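PDB 1YGP: yeast glycogen phosphorylase, which belongs to the carbohydrate phosphorylase family, adopts a GT-B type fold of two domains and carries a bound pyridoxal-5'-phosphate. Local coordinates for residues M108-D113 with D154-A159; Q198-G203 with F692-N697; R519-Q524 with S699-I704; F602-K607 with V650-G655; K669-V674 with L688-V693. All blocks are in the same frame, centred on the assembly; numbering follows the deposited sequence.

Interaction 1. Residues M108-D113 with D154-A159; sequences MGRALD and DQEPDA
Asp154 stands at the tip of Arg110: its OD2 lies 3.7 Å from Arg110 NH2, a long salt bridge in which the carboxylate and guanidinium planes are 80° apart, while the backbone C of Asp154 sits over one face of the guanidinium. Two residues on, Glu156 reaches straight across as an extended chain, CG anti to the backbone N (chi1 -169°), and spends both carboxylate oxygens on consecutive backbone amides. Glu156 OE2 accepts from Ala111 N at 2.9 Å, met from above the carboxylate plane, and Glu156 OE1 accepts from Leu112 N at 3.0 Å through its syn lone pair. A glutamate suits this place, since its length spans the gap and its charge would be favoured by the amino-terminal end of helix 111-117. The contact thus joins the start of that helix to the loop running from helix 149-153 to helix 165-179, with Arg110 lying along the loop in a salt-bridge network. Asp158 supplies the second acid of that network, its OD1 3.5 Å from Arg110 NE; the same oxygen is hydrogen-bonded to Ser699 OG, which ties the loop to helix 698-704. Ala159 then donates its backbone N to Gly109 O at 2.9 Å. Gly109 has a positive phi (79°), a backbone shape in which a side chain would press on the preceding carbonyl. The small side chain of Ala159 rests beside Met108, CB to CB 4.1 Å.

Interaction 2. Residues Q198-G203 with F692-N697; sequences QKIIDG and FVADYN. With PLP (pyridoxal-5'-phosphate), chain E.
Gln198 and Asp695 both set CG anti to their own backbone N (chi1 168° and -170°), which carries the glutamine amide toward Phe692 and the aspartate carboxylate back to the glutamine's backbone. There Gln198 N donates to Asp695 OD1 at 2.9 Å, a nearly straight bond that arrives from above the carboxylate plane. Beyond CG the Gln198 chain is extended, and its NE2 comes in tip to tip at the edge of the Phe692 ring, 3.7 Å from Phe692 CE1. The amide is held by other partners: OE1 is hydrogen-bonded to Gln205 NE2 and NE2 to Gly655 O. Ile200 brings a branched apolar side chain across Phe692 at about a right angle, Ile200 CD1 lying 3.8 Å from Phe692 CE1, and its CG1 is 4.0 Å from the compact Ala694 CB. The chain then turns toward pyridoxal-5'-phosphate, whose C2A lies 3.5 Å from Asn697 C, and Asn697 OD1 caps the following helix at Lys700 N. Hairpin strand 197-201 is thereby fixed to the turn that leaves strand 688-693 for the pocket. One direct hydrogen bond sets the backbone of the hairpin strand, while Ile200, Phe692 and Ala694 add apolar contact and the Gln198 amide, held from outside, lies at the ring edge.

Interaction 3. Residues R519-Q524 with S699-I704; sequences RRWLKQ and SKAEII. With PLP (pyridoxal-5'-phosphate), chain E.
A buried helix-helix contact, centred on Arg520, Trp521 and Glu702, joins helix 518-524 to helix 698-704 beside pyridoxal-5'-phosphate. The short axes pass 10.2 Å apart at a signed angle of -44°, a spacing wide enough that long side chains do the touching. Arg520 NH1 donates to Glu702 OE2 at 2.9 Å as part of a salt bridge. The oxygen lies close to the guanidinium plane, whereas the donor meets the carboxylate on its syn side, somewhat out of plane. Beside this ion pair the flat indole of Trp521 fills the gap, with Arg520 CD over one face toward the rim: Trp521 CZ3 is 3.7 Å from the Glu702 CG methylene, and Trp521 CH2 is 4.3 Å from Ala701 CB. Pyridoxal-5'-phosphate comes to the same end of the indole, its O3 lying 3.4 Å from Trp521 CH2 and 3.8 Å from Ala701 CB; the single methyl of Ala701 suits so close an approach. Around the pair, Arg168 and Cys172 of helix 165-179 touch Trp521, Asn114 of helix 111-117 touches Arg520, and helix 562-584 packs against Ile703 and Ile704.

Interaction 4. Residues F602-K607 with V650-G655; sequences FDMQVK and VSIFGG
Phe602-Val606 and Val650-Gly654 run as neighbouring parallel strands in matched register, their short axes 4.5 Å apart and 15° from parallel. The ladder passes from side to side: Asp603 N to Val650 O, Ile652 N to Asp603 O, Gln605 N to Ile652 O, a weak Gly654 N to Gln605 O, and Lys607 N to Gly654 O, each 2.9 Å apart from the weak one, which is longer. On the face of Phe602, Met604 and Val606, Val650 CB sits over one face of the Phe602 ring near the rim, and Phe602 CE1 is 3.9 Å from Val650 CG2. Met604 CB meets Ile652 CB at 3.7 Å, and helices 562-584 and 724-730 pack against this apolar face. Val606 CG1 packs close against Gly654 CA, leaving little room for a side chain there. The other face carries Asp603, Gln605, Ser651 and Phe653; Gln605 OE1 is hydrogen-bonded to Asn618 of helix 615-634, part of the crossover between the two strands. Gly655 has backbone angles (phi 147°, psi 166°) that suit glycine. Lys607, in the pyridoxal-5'-phosphate pocket where the strand has ended, has NZ hydrogen-bonded to His713. Backbone polarity is thus satisfied between the strands of this Rossmann-like sheet, apolar side chains fill one face, and on the other a buried amide finds its partner in a covering helix.

Interaction 5. Residues K669-V674 with L688-V693; sequences KLINCV and LKVVFV
Ile671 and Val674 pack a helix onto its own strand within the beta-alpha-beta unit of strand 649-654, helix 662-678 and strand 688-693. The short axes approach to 8.0 Å and run at 142°, so the helix returns roughly antiparallel to the strand it covers. Val690 stands under both residues. With CG1 anti to its backbone N (chi1 175°), it sends CG1 to Ile671 CG2 at 3.9 Å and CG2 to Val674 CG1 at 4.0 Å. Beta-branched side chains suit this interface, since each offers two branches close to the backbone. Ile671 CG2 also comes 4.3 Å from Phe692 CD2. At the next position of the helix, Asn672 brings OD1 to within 3.8 Å of Phe692 CB, while its ND2 is hydrogen-bonded to Gly203 O in the hairpin turn. The strand is outermost in the six-stranded parallel sheet of this chain, hydrogen-bonded to strand 649-654, with helix 615-634 packed beside helix 662-678 against Ile671, Val674 and Val690.

Overall arrangement
Interactions 3, 4 and 5 are buried, whereas interactions 1 and 2 are partly buried. Interaction 4 pairs two strands of the Rossmann-like parallel sheet, mainly by backbone bonding, and interaction 5 packs a helix on its outermost strand purely through side chains. Interaction 2 shares Phe692 with interaction 5 and sets a hairpin against the end of the same strand. Helix 698-704 follows that strand into interaction 3, which relies on an ion pair and an indole. Interaction 1 combines a glutamate bound to backbone amides with a salt-bridge network around Arg110, and meets interaction 3 through Asp158 and Ser699. Interactions 2 and 3 both touch pyridoxal-5'-phosphate, and Lys607 of interaction 4 also lines its pocket.

Interaction 1. Residues M108-D113 with D154-A159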
# COMPACT_ATOMS: atom_id res chain seq x y z
N MET A 108 12.30 12.99 9.01
CA MET A 108 12.23 12.11 10.16
C MET A 108 13.36 11.09 10.28
O MET A 108 13.72 10.77 11.42
CB MET A 108 10.87 11.43 10.12
CG MET A 108 9.75 12.44 10.26
SD MET A 108 10.14 13.35 11.77
CE MET A 108 9.17 12.40 12.90
N GLY A 109 13.96 10.57 9.20
CA GLY A 109 15.04 9.61 9.36
C GLY A 109 14.51 8.23 9.67
O GLY A 109 13.51 7.86 9.06
N ARG A 110 15.12 7.43 10.56
CA ARG A 110 14.59 6.12 10.91
C ARG A 110 14.13 6.11 12.37
O ARG A 110 14.83 6.44 13.34
CB ARG A 110 15.61 5.05 10.80
CG ARG A 110 16.33 4.87 9.50
CD ARG A 110 17.37 3.77 9.79
NE ARG A 110 17.94 3.25 8.56
CZ ARG A 110 19.01 2.47 8.53
NH1 ARG A 110 19.67 2.10 9.62
NH2 ARG A 110 19.41 2.02 7.35
N ALA A 111 12.89 5.63 12.52
CA ALA A 111 12.22 5.65 13.79
C ALA A 111 12.58 4.65 14.85
O ALA A 111 12.60 5.06 16.01
CB ALA A 111 10.74 5.55 13.56
N LEU A 112 12.85 3.37 14.59
CA LEU A 112 13.13 2.39 15.65
C LEU A 112 14.15 2.76 16.73
O LEU A 112 13.79 2.75 17.90
CB LEU A 112 13.61 1.02 15.09
CG LEU A 112 13.11 -0.34 15.66
CD1 LEU A 112 14.01 -1.46 15.18
CD2 LEU A 112 13.20 -0.41 17.15
N ASP A 113 15.40 3.11 16.45
CA ASP A 113 16.33 3.25 17.56
C ASP A 113 16.03 4.43 18.46
O ASP A 113 16.19 4.39 19.68
CB ASP A 113 17.71 3.37 17.02
CG ASP A 113 18.80 3.04 18.01
OD1 ASP A 113 18.55 2.34 18.99
OD2 ASP A 113 19.92 3.48 17.76
N ASP A 154 19.16 -1.87 10.58
CA ASP A 154 19.38 -1.60 9.18
C ASP A 154 18.25 -1.95 8.24
O ASP A 154 18.30 -1.58 7.07
CB ASP A 154 20.60 -2.32 8.70
CG ASP A 154 21.69 -1.30 8.51
OD1 ASP A 154 22.38 -1.05 9.50
OD2 ASP A 154 21.81 -0.75 7.40
N GLN A 155 17.23 -2.66 8.67
CA GLN A 155 16.18 -3.01 7.72
C GLN A 155 15.25 -1.84 7.48
O GLN A 155 14.36 -1.93 6.63
CB GLN A 155 15.33 -4.17 8.24
CG GLN A 155 16.06 -5.42 8.68
CD GLN A 155 16.97 -5.88 7.58
OE1 GLN A 155 16.53 -6.04 6.45
NE2 GLN A 155 18.26 -6.07 7.85
N GLU A 156 15.37 -0.73 8.21
CA GLU A 156 14.36 0.31 8.16
C GLU A 156 14.66 1.34 7.10
O GLU A 156 15.73 1.92 7.10
CB GLU A 156 14.28 0.94 9.51
CG GLU A 156 13.07 1.82 9.58
CD GLU A 156 12.81 2.56 10.89
OE1 GLU A 156 13.49 2.29 11.88
OE2 GLU A 156 11.93 3.41 10.88
N PRO A 157 13.78 1.64 6.16
CA PRO A 157 13.97 2.74 5.24
C PRO A 157 13.75 4.06 5.95
O PRO A 157 12.86 4.18 6.79
CB PRO A 157 12.99 2.46 4.13
CG PRO A 157 11.87 1.81 4.88
CD PRO A 157 12.60 0.87 5.82
N ASP A 158 14.60 5.02 5.65
CA ASP A 158 14.42 6.37 6.17
C ASP A 158 13.12 6.95 5.59
O ASP A 158 12.90 6.86 4.38
CB ASP A 158 15.55 7.30 5.75
CG ASP A 158 16.94 7.13 6.34
OD1 ASP A 158 17.43 6.00 6.39
OD2 ASP A 158 17.51 8.16 6.72
N ALA A 159 12.28 7.57 6.42
CA ALA A 159 11.01 8.12 5.97
C ALA A 159 11.28 9.18 4.95
O ALA A 159 12.04 10.12 5.21
CB ALA A 159 10.25 8.73 7.14

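Interaction 2. Residues Q198-G203 with F692-N697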
# COMPACT_ATOMS: atom_id res chain seq x y z
N GLN A 198 18.99 8.90 -4.96
CA GLN A 198 20.15 9.10 -5.80
C GLN A 198 21.01 7.85 -5.99
O GLN A 198 21.42 7.19 -5.02
CB GLN A 198 20.97 10.25 -5.17
CG GLN A 198 22.35 10.39 -5.76
CD GLN A 198 23.13 11.58 -5.29
OE1 GLN A 198 23.09 12.65 -5.90
NE2 GLN A 198 23.89 11.44 -4.22
N LYS A 199 21.30 7.53 -7.25
CA LYS A 199 22.25 6.48 -7.54
C LYS A 199 23.35 7.21 -8.29
O LYS A 199 23.04 8.10 -9.09
CB LYS A 199 21.69 5.40 -8.44
CG LYS A 199 20.34 4.89 -8.02
CD LYS A 199 20.10 3.50 -8.56
CE LYS A 199 18.98 2.84 -7.74
NZ LYS A 199 19.32 2.71 -6.32
N ILE A 200 24.62 6.94 -8.05
CA ILE A 200 25.65 7.54 -8.88
C ILE A 200 25.99 6.50 -9.95
O ILE A 200 26.67 5.51 -9.70
CB ILE A 200 26.85 7.90 -8.02
CG1 ILE A 200 26.48 8.93 -6.97
CG2 ILE A 200 27.94 8.45 -8.92
CD1 ILE A 200 26.00 10.27 -7.58
N ILE A 201 25.48 6.66 -11.17
CA ILE A 201 25.70 5.74 -12.26
C ILE A 201 26.70 6.41 -13.16
O ILE A 201 26.49 7.51 -13.68
CB ILE A 201 24.35 5.48 -12.94
CG1 ILE A 201 23.85 4.22 -12.27
CG2 ILE A 201 24.39 5.35 -14.45
CD1 ILE A 201 22.38 3.90 -12.57
N ASP A 202 27.85 5.75 -13.23
CA ASP A 202 28.97 6.18 -14.06
C ASP A 202 29.50 7.57 -13.72
O ASP A 202 29.87 8.36 -14.57
CB ASP A 202 28.55 6.14 -15.54
CG ASP A 202 29.73 5.97 -16.46
OD1 ASP A 202 30.38 4.92 -16.37
OD2 ASP A 202 29.99 6.89 -17.23
N GLY A 203 29.49 7.86 -12.42
CA GLY A 203 29.99 9.13 -11.91
C GLY A 203 28.97 10.26 -11.98
O GLY A 203 29.25 11.39 -11.56
N PHE A 692 32.90 9.67 -2.42
CA PHE A 692 31.62 10.37 -2.51
C PHE A 692 30.56 9.43 -1.95
O PHE A 692 30.45 8.33 -2.46
CB PHE A 692 31.28 10.71 -3.95
CG PHE A 692 29.98 11.48 -4.11
CD1 PHE A 692 28.76 10.82 -4.26
CD2 PHE A 692 29.99 12.88 -4.12
CE1 PHE A 692 27.59 11.54 -4.42
CE2 PHE A 692 28.82 13.61 -4.28
CZ PHE A 692 27.62 12.93 -4.43
N VAL A 693 29.74 9.75 -0.95
CA VAL A 693 28.70 8.85 -0.48
C VAL A 693 27.35 9.11 -1.16
O VAL A 693 26.75 10.20 -1.09
CB VAL A 693 28.62 9.00 1.01
CG1 VAL A 693 27.43 8.26 1.60
CG2 VAL A 693 29.94 8.46 1.58
N ALA A 694 26.83 8.10 -1.86
CA ALA A 694 25.54 8.26 -2.51
C ALA A 694 24.38 8.19 -1.54
O ALA A 694 24.44 7.55 -0.48
CB ALA A 694 25.32 7.19 -3.54
N ASP A 695 23.36 8.95 -1.98
CA ASP A 695 22.02 9.06 -1.39
C ASP A 695 22.08 9.25 0.11
O ASP A 695 21.51 8.54 0.93
CB ASP A 695 21.24 7.80 -1.79
CG ASP A 695 19.75 7.76 -1.50
OD1 ASP A 695 19.02 8.58 -2.04
OD2 ASP A 695 19.33 6.89 -0.75
N TYR A 696 22.83 10.30 0.42
CA TYR A 696 23.07 10.78 1.77
C TYR A 696 21.73 11.21 2.31
O TYR A 696 21.07 12.09 1.79
CB TYR A 696 24.05 11.95 1.68
CG TYR A 696 24.18 12.84 2.90
CD1 TYR A 696 24.92 12.46 4.02
CD2 TYR A 696 23.56 14.08 2.84
CE1 TYR A 696 25.02 13.35 5.09
CE2 TYR A 696 23.67 14.96 3.90
CZ TYR A 696 24.40 14.60 5.02
OH TYR A 696 24.52 15.53 6.05
N ASN A 697 21.35 10.45 3.30
CA ASN A 697 20.12 10.68 4.02
C ASN A 697 20.49 10.83 5.50
O ASN A 697 21.67 10.93 5.84
CB ASN A 697 19.21 9.50 3.80
CG ASN A 697 19.80 8.18 4.22
OD1 ASN A 697 20.41 8.01 5.28
ND2 ASN A 697 19.65 7.18 3.37
N1 PLP E . 20.21 16.66 5.60
C2 PLP E . 20.52 15.74 6.55
C2A PLP E . 20.48 14.28 6.17
C3 PLP E . 20.85 16.13 7.84
O3 PLP E . 21.09 15.20 8.81
C4 PLP E . 20.87 17.48 8.16
C4A PLP E . 21.51 17.93 9.32
C5 PLP E . 20.54 18.41 7.19
C6 PLP E . 20.22 17.99 5.92
C5A PLP E . 20.65 19.93 7.46
O4P PLP E . 21.98 20.37 7.17
P PLP E . 22.32 21.68 6.36
O1P PLP E . 21.19 22.61 6.56
O2P PLP E . 23.58 22.26 7.18
O3P PLP E . 22.83 21.28 5.02

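Interaction 3. Residues R519-Q524 with S699-I704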
# COMPACT_ATOMS: atom_id res chain seq x y z
N ARG A 519 19.45 13.88 21.56
CA ARG A 519 19.27 12.45 21.59
C ARG A 519 19.59 11.81 20.25
O ARG A 519 20.20 10.74 20.25
CB ARG A 519 17.86 12.06 21.98
CG ARG A 519 17.57 12.17 23.47
CD ARG A 519 17.42 13.60 23.99
NE ARG A 519 16.23 14.27 23.53
CZ ARG A 519 16.06 15.58 23.77
NH1 ARG A 519 16.97 16.29 24.44
NH2 ARG A 519 14.95 16.20 23.35
N ARG A 520 19.27 12.38 19.08
CA ARG A 520 19.63 11.70 17.85
C ARG A 520 21.06 12.06 17.50
O ARG A 520 21.88 11.17 17.27
CB ARG A 520 18.74 12.10 16.70
CG ARG A 520 18.98 11.21 15.48
CD ARG A 520 18.15 11.59 14.27
NE ARG A 520 16.76 11.22 14.47
CZ ARG A 520 16.29 10.01 14.17
NH1 ARG A 520 17.07 9.07 13.65
NH2 ARG A 520 15.01 9.74 14.38
N TRP A 521 21.41 13.33 17.56
CA TRP A 521 22.72 13.70 17.09
C TRP A 521 23.89 13.41 18.03
O TRP A 521 25.01 13.30 17.52
CB TRP A 521 22.57 15.17 16.66
CG TRP A 521 21.62 15.19 15.46
CD1 TRP A 521 20.40 15.82 15.51
CD2 TRP A 521 21.80 14.53 14.26
NE1 TRP A 521 19.80 15.56 14.37
CE2 TRP A 521 20.60 14.79 13.60
CE3 TRP A 521 22.78 13.74 13.63
CZ2 TRP A 521 20.35 14.28 12.32
CZ3 TRP A 521 22.54 13.23 12.36
CH2 TRP A 521 21.33 13.50 11.71
N LEU A 522 23.70 13.19 19.35
CA LEU A 522 24.80 12.76 20.23
C LEU A 522 24.58 11.34 20.75
O LEU A 522 25.44 10.46 20.58
CB LEU A 522 24.94 13.70 21.43
CG LEU A 522 25.94 13.43 22.57
CD1 LEU A 522 27.34 13.31 22.04
CD2 LEU A 522 25.96 14.58 23.54
N LYS A 523 23.44 11.03 21.34
CA LYS A 523 23.28 9.71 21.94
C LYS A 523 23.01 8.64 20.91
O LYS A 523 23.53 7.54 21.03
CB LYS A 523 22.16 9.72 22.99
CG LYS A 523 22.15 8.42 23.73
CD LYS A 523 21.15 8.47 24.84
CE LYS A 523 21.09 7.09 25.53
NZ LYS A 523 22.39 6.57 25.93
N GLN A 524 22.21 8.91 19.88
CA GLN A 524 21.97 7.90 18.87
C GLN A 524 23.20 7.77 17.99
O GLN A 524 23.78 6.69 17.91
CB GLN A 524 20.79 8.29 18.03
CG GLN A 524 20.32 7.14 17.16
CD GLN A 524 18.84 7.26 16.87
OE1 GLN A 524 18.36 7.02 15.78
NE2 GLN A 524 18.01 7.63 17.83
N SER A 699 20.47 8.68 8.11
CA SER A 699 21.16 7.55 8.69
C SER A 699 22.62 7.56 8.30
O SER A 699 23.51 7.38 9.13
CB SER A 699 20.43 6.33 8.20
OG SER A 699 19.06 6.53 8.54
N LYS A 700 22.87 7.91 7.03
CA LYS A 700 24.22 8.05 6.56
C LYS A 700 24.89 9.18 7.34
O LYS A 700 26.00 9.02 7.84
CB LYS A 700 24.18 8.33 5.08
CG LYS A 700 23.62 7.13 4.32
CD LYS A 700 24.54 6.81 3.17
CE LYS A 700 23.96 5.73 2.29
NZ LYS A 700 22.69 6.13 1.71
N ALA A 701 24.19 10.29 7.58
CA ALA A 701 24.72 11.41 8.35
C ALA A 701 24.94 11.01 9.81
O ALA A 701 25.83 11.56 10.45
CB ALA A 701 23.76 12.59 8.31
N GLU A 702 24.19 10.04 10.36
CA GLU A 702 24.45 9.61 11.72
C GLU A 702 25.72 8.77 11.76
O GLU A 702 26.30 8.65 12.83
CB GLU A 702 23.31 8.79 12.27
CG GLU A 702 22.09 9.57 12.77
CD GLU A 702 20.88 8.70 13.08
OE1 GLU A 702 21.01 7.67 13.75
OE2 GLU A 702 19.78 9.02 12.64
N ILE A 703 26.20 8.18 10.64
CA ILE A 703 27.45 7.43 10.65
C ILE A 703 28.60 8.38 10.32
O ILE A 703 29.64 8.36 10.98
CB ILE A 703 27.39 6.28 9.61
CG1 ILE A 703 26.28 5.30 9.98
CG2 ILE A 703 28.70 5.50 9.60
CD1 ILE A 703 26.29 4.70 11.42
N ILE A 704 28.37 9.26 9.34
CA ILE A 704 29.36 10.21 8.84
C ILE A 704 29.70 11.30 9.83
O ILE A 704 30.89 11.48 10.09
CB ILE A 704 28.85 10.84 7.53
CG1 ILE A 704 28.83 9.76 6.48
CG2 ILE A 704 29.71 12.01 7.08
CD1 ILE A 704 28.30 10.23 5.12
N1 PLP E . 20.21 16.66 5.60
C2 PLP E . 20.52 15.74 6.55
C2A PLP E . 20.48 14.28 6.17
C3 PLP E . 20.85 16.13 7.84
O3 PLP E . 21.09 15.20 8.81
C4 PLP E . 20.87 17.48 8.16
C4A PLP E . 21.51 17.93 9.32
C5 PLP E . 20.54 18.41 7.19
C6 PLP E . 20.22 17.99 5.92
C5A PLP E . 20.65 19.93 7.46
O4P PLP E . 21.98 20.37 7.17
P PLP E . 22.32 21.68 6.36
O1P PLP E . 21.19 22.61 6.56
O2P PLP E . 23.58 22.26 7.18
O3P PLP E . 22.83 21.28 5.02

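Interaction 4. Residues F602-K607 with V650-G655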
# COMPACT_ATOMS: atom_id res chain seq x y z
N PHE A 602 40.11 12.93 8.34
CA PHE A 602 38.87 12.80 7.63
C PHE A 602 38.28 14.20 7.51
O PHE A 602 37.96 14.89 8.49
CB PHE A 602 38.01 11.83 8.41
CG PHE A 602 38.31 10.36 8.11
CD1 PHE A 602 39.62 9.88 7.94
CD2 PHE A 602 37.25 9.45 8.00
CE1 PHE A 602 39.85 8.53 7.68
CE2 PHE A 602 37.50 8.10 7.74
CZ PHE A 602 38.79 7.64 7.58
N ASP A 603 38.18 14.66 6.28
CA ASP A 603 37.73 15.99 5.98
C ASP A 603 36.45 15.87 5.16
O ASP A 603 36.55 15.51 3.97
CB ASP A 603 38.89 16.64 5.23
CG ASP A 603 38.74 18.05 4.70
OD1 ASP A 603 37.75 18.74 5.01
OD2 ASP A 603 39.64 18.46 3.97
N MET A 604 35.25 16.17 5.72
CA MET A 604 34.02 16.04 4.95
C MET A 604 33.24 17.29 4.62
O MET A 604 33.23 18.25 5.39
CB MET A 604 33.01 15.09 5.63
CG MET A 604 32.95 14.85 7.11
SD MET A 604 34.17 13.63 7.68
CE MET A 604 33.24 12.16 7.94
N GLN A 605 32.57 17.30 3.46
CA GLN A 605 31.61 18.35 3.08
C GLN A 605 30.38 17.61 2.54
O GLN A 605 30.28 17.23 1.37
CB GLN A 605 32.17 19.28 1.98
CG GLN A 605 31.32 20.50 1.69
CD GLN A 605 31.88 21.42 0.61
OE1 GLN A 605 32.74 21.06 -0.19
NE2 GLN A 605 31.42 22.66 0.49
N VAL A 606 29.44 17.32 3.43
CA VAL A 606 28.21 16.65 3.07
C VAL A 606 27.03 17.63 3.19
O VAL A 606 26.63 18.05 4.28
CB VAL A 606 27.95 15.39 3.97
CG1 VAL A 606 28.99 14.34 3.63
CG2 VAL A 606 28.08 15.66 5.46
N LYS A 607 26.52 18.06 2.03
CA LYS A 607 25.34 18.91 1.95
C LYS A 607 24.93 19.06 0.50
O LYS A 607 25.55 18.48 -0.39
CB LYS A 607 25.57 20.30 2.52
CG LYS A 607 26.70 21.14 1.97
CD LYS A 607 27.02 22.21 3.01
CE LYS A 607 27.52 21.59 4.30
NZ LYS A 607 27.45 22.56 5.38
N VAL A 650 41.55 12.10 3.77
CA VAL A 650 40.46 11.48 3.03
C VAL A 650 39.42 12.58 2.95
O VAL A 650 38.96 13.10 3.99
CB VAL A 650 39.79 10.28 3.76
CG1 VAL A 650 38.65 9.76 2.90
CG2 VAL A 650 40.73 9.13 3.94
N SER A 651 39.09 12.99 1.75
CA SER A 651 38.00 13.94 1.58
C SER A 651 36.70 13.16 1.31
O SER A 651 36.58 12.33 0.39
CB SER A 651 38.32 14.85 0.44
OG SER A 651 39.56 15.52 0.65
N ILE A 652 35.70 13.40 2.15
CA ILE A 652 34.42 12.73 2.09
C ILE A 652 33.40 13.73 1.55
O ILE A 652 33.19 14.78 2.16
CB ILE A 652 34.08 12.25 3.52
CG1 ILE A 652 35.11 11.23 4.04
CG2 ILE A 652 32.70 11.64 3.50
CD1 ILE A 652 35.03 9.85 3.37
N PHE A 653 32.79 13.49 0.40
CA PHE A 653 31.75 14.37 -0.12
C PHE A 653 30.45 13.59 -0.13
O PHE A 653 30.43 12.37 -0.33
CB PHE A 653 32.05 14.81 -1.55
CG PHE A 653 33.22 15.77 -1.71
CD1 PHE A 653 34.54 15.30 -1.73
CD2 PHE A 653 32.98 17.14 -1.90
CE1 PHE A 653 35.61 16.18 -1.95
CE2 PHE A 653 34.06 18.00 -2.12
CZ PHE A 653 35.37 17.53 -2.15
N GLY A 654 29.33 14.27 0.10
CA GLY A 654 28.03 13.64 0.04
C GLY A 654 26.99 14.72 -0.22
O GLY A 654 27.21 15.88 0.19
N GLY A 655 25.89 14.40 -0.90
CA GLY A 655 24.82 15.36 -1.11
C GLY A 655 24.14 15.15 -2.45
O GLY A 655 24.66 14.42 -3.30

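Interaction 5. Residues K669-V674 with L688-V693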
# COMPACT_ATOMS: atom_id res chain seq x y z
N LYS A 669 30.10 14.97 -11.10
CA LYS A 669 30.92 14.15 -11.99
C LYS A 669 32.38 14.45 -11.73
O LYS A 669 33.19 13.53 -11.56
CB LYS A 669 30.60 14.42 -13.47
CG LYS A 669 31.40 13.62 -14.50
CD LYS A 669 31.23 12.14 -14.19
CE LYS A 669 32.17 11.18 -14.91
NZ LYS A 669 31.85 11.10 -16.32
N LEU A 670 32.70 15.74 -11.59
CA LEU A 670 34.06 16.18 -11.35
C LEU A 670 34.63 15.57 -10.09
O LEU A 670 35.78 15.10 -10.17
CB LEU A 670 34.08 17.70 -11.27
CG LEU A 670 35.34 18.54 -11.57
CD1 LEU A 670 35.64 19.34 -10.31
CD2 LEU A 670 36.51 17.67 -12.04
N ILE A 671 33.89 15.48 -8.97
CA ILE A 671 34.38 14.88 -7.73
C ILE A 671 34.70 13.42 -8.01
O ILE A 671 35.77 12.93 -7.64
CB ILE A 671 33.33 14.96 -6.61
CG1 ILE A 671 32.99 16.40 -6.28
CG2 ILE A 671 33.89 14.31 -5.37
CD1 ILE A 671 31.70 16.64 -5.43
N ASN A 672 33.81 12.75 -8.74
CA ASN A 672 33.98 11.34 -9.08
C ASN A 672 35.17 11.06 -9.97
O ASN A 672 35.88 10.06 -9.81
CB ASN A 672 32.70 10.83 -9.74
CG ASN A 672 31.59 10.64 -8.71
OD1 ASN A 672 31.79 9.99 -7.68
ND2 ASN A 672 30.40 11.17 -8.93
N CYS A 673 35.45 11.98 -10.88
CA CYS A 673 36.62 11.89 -11.70
C CYS A 673 37.91 12.06 -10.88
O CYS A 673 38.87 11.27 -10.99
CB CYS A 673 36.53 12.95 -12.77
SG CYS A 673 35.14 12.67 -13.90
N VAL A 674 37.98 13.09 -10.03
CA VAL A 674 39.13 13.31 -9.17
C VAL A 674 39.37 12.04 -8.37
O VAL A 674 40.48 11.51 -8.39
CB VAL A 674 38.86 14.49 -8.22
CG1 VAL A 674 39.98 14.65 -7.19
CG2 VAL A 674 38.74 15.75 -9.05
N LEU A 688 46.44 10.47 -0.12
CA LEU A 688 45.17 11.14 -0.39
C LEU A 688 44.12 10.25 -1.05
O LEU A 688 44.44 9.56 -2.03
CB LEU A 688 45.38 12.33 -1.32
CG LEU A 688 44.20 13.23 -1.60
CD1 LEU A 688 43.77 13.98 -0.35
CD2 LEU A 688 44.60 14.20 -2.68
N LYS A 689 42.89 10.25 -0.53
CA LYS A 689 41.74 9.53 -1.10
C LYS A 689 40.56 10.50 -1.18
O LYS A 689 40.42 11.40 -0.34
CB LYS A 689 41.30 8.37 -0.23
CG LYS A 689 42.32 7.25 -0.08
CD LYS A 689 42.44 6.50 -1.39
CE LYS A 689 43.62 5.54 -1.43
NZ LYS A 689 43.52 4.55 -0.38
N VAL A 690 39.68 10.38 -2.17
CA VAL A 690 38.49 11.22 -2.30
C VAL A 690 37.38 10.17 -2.33
O VAL A 690 37.51 9.16 -3.02
CB VAL A 690 38.46 12.01 -3.62
CG1 VAL A 690 37.16 12.79 -3.79
CG2 VAL A 690 39.62 12.98 -3.61
N VAL A 691 36.28 10.35 -1.60
CA VAL A 691 35.20 9.37 -1.56
C VAL A 691 33.91 10.16 -1.72
O VAL A 691 33.83 11.29 -1.22
CB VAL A 691 35.28 8.64 -0.19
CG1 VAL A 691 34.04 7.81 0.01
CG2 VAL A 691 36.50 7.73 -0.12
N PHE A 692 32.90 9.67 -2.42
CA PHE A 692 31.62 10.37 -2.51
C PHE A 692 30.56 9.43 -1.95
O PHE A 692 30.45 8.33 -2.46
CB PHE A 692 31.28 10.71 -3.95
CG PHE A 692 29.98 11.48 -4.11
CD1 PHE A 692 28.76 10.82 -4.26
CD2 PHE A 692 29.99 12.88 -4.12
CE1 PHE A 692 27.59 11.54 -4.42
CE2 PHE A 692 28.82 13.61 -4.28
CZ PHE A 692 27.62 12.93 -4.43
N VAL A 693 29.74 9.75 -0.95
CA VAL A 693 28.70 8.85 -0.48
C VAL A 693 27.35 9.11 -1.16
O VAL A 693 26.75 10.20 -1.09
CB VAL A 693 28.62 9.00 1.01
CG1 VAL A 693 27.43 8.26 1.60
CG2 VAL A 693 29.94 8.46 1.58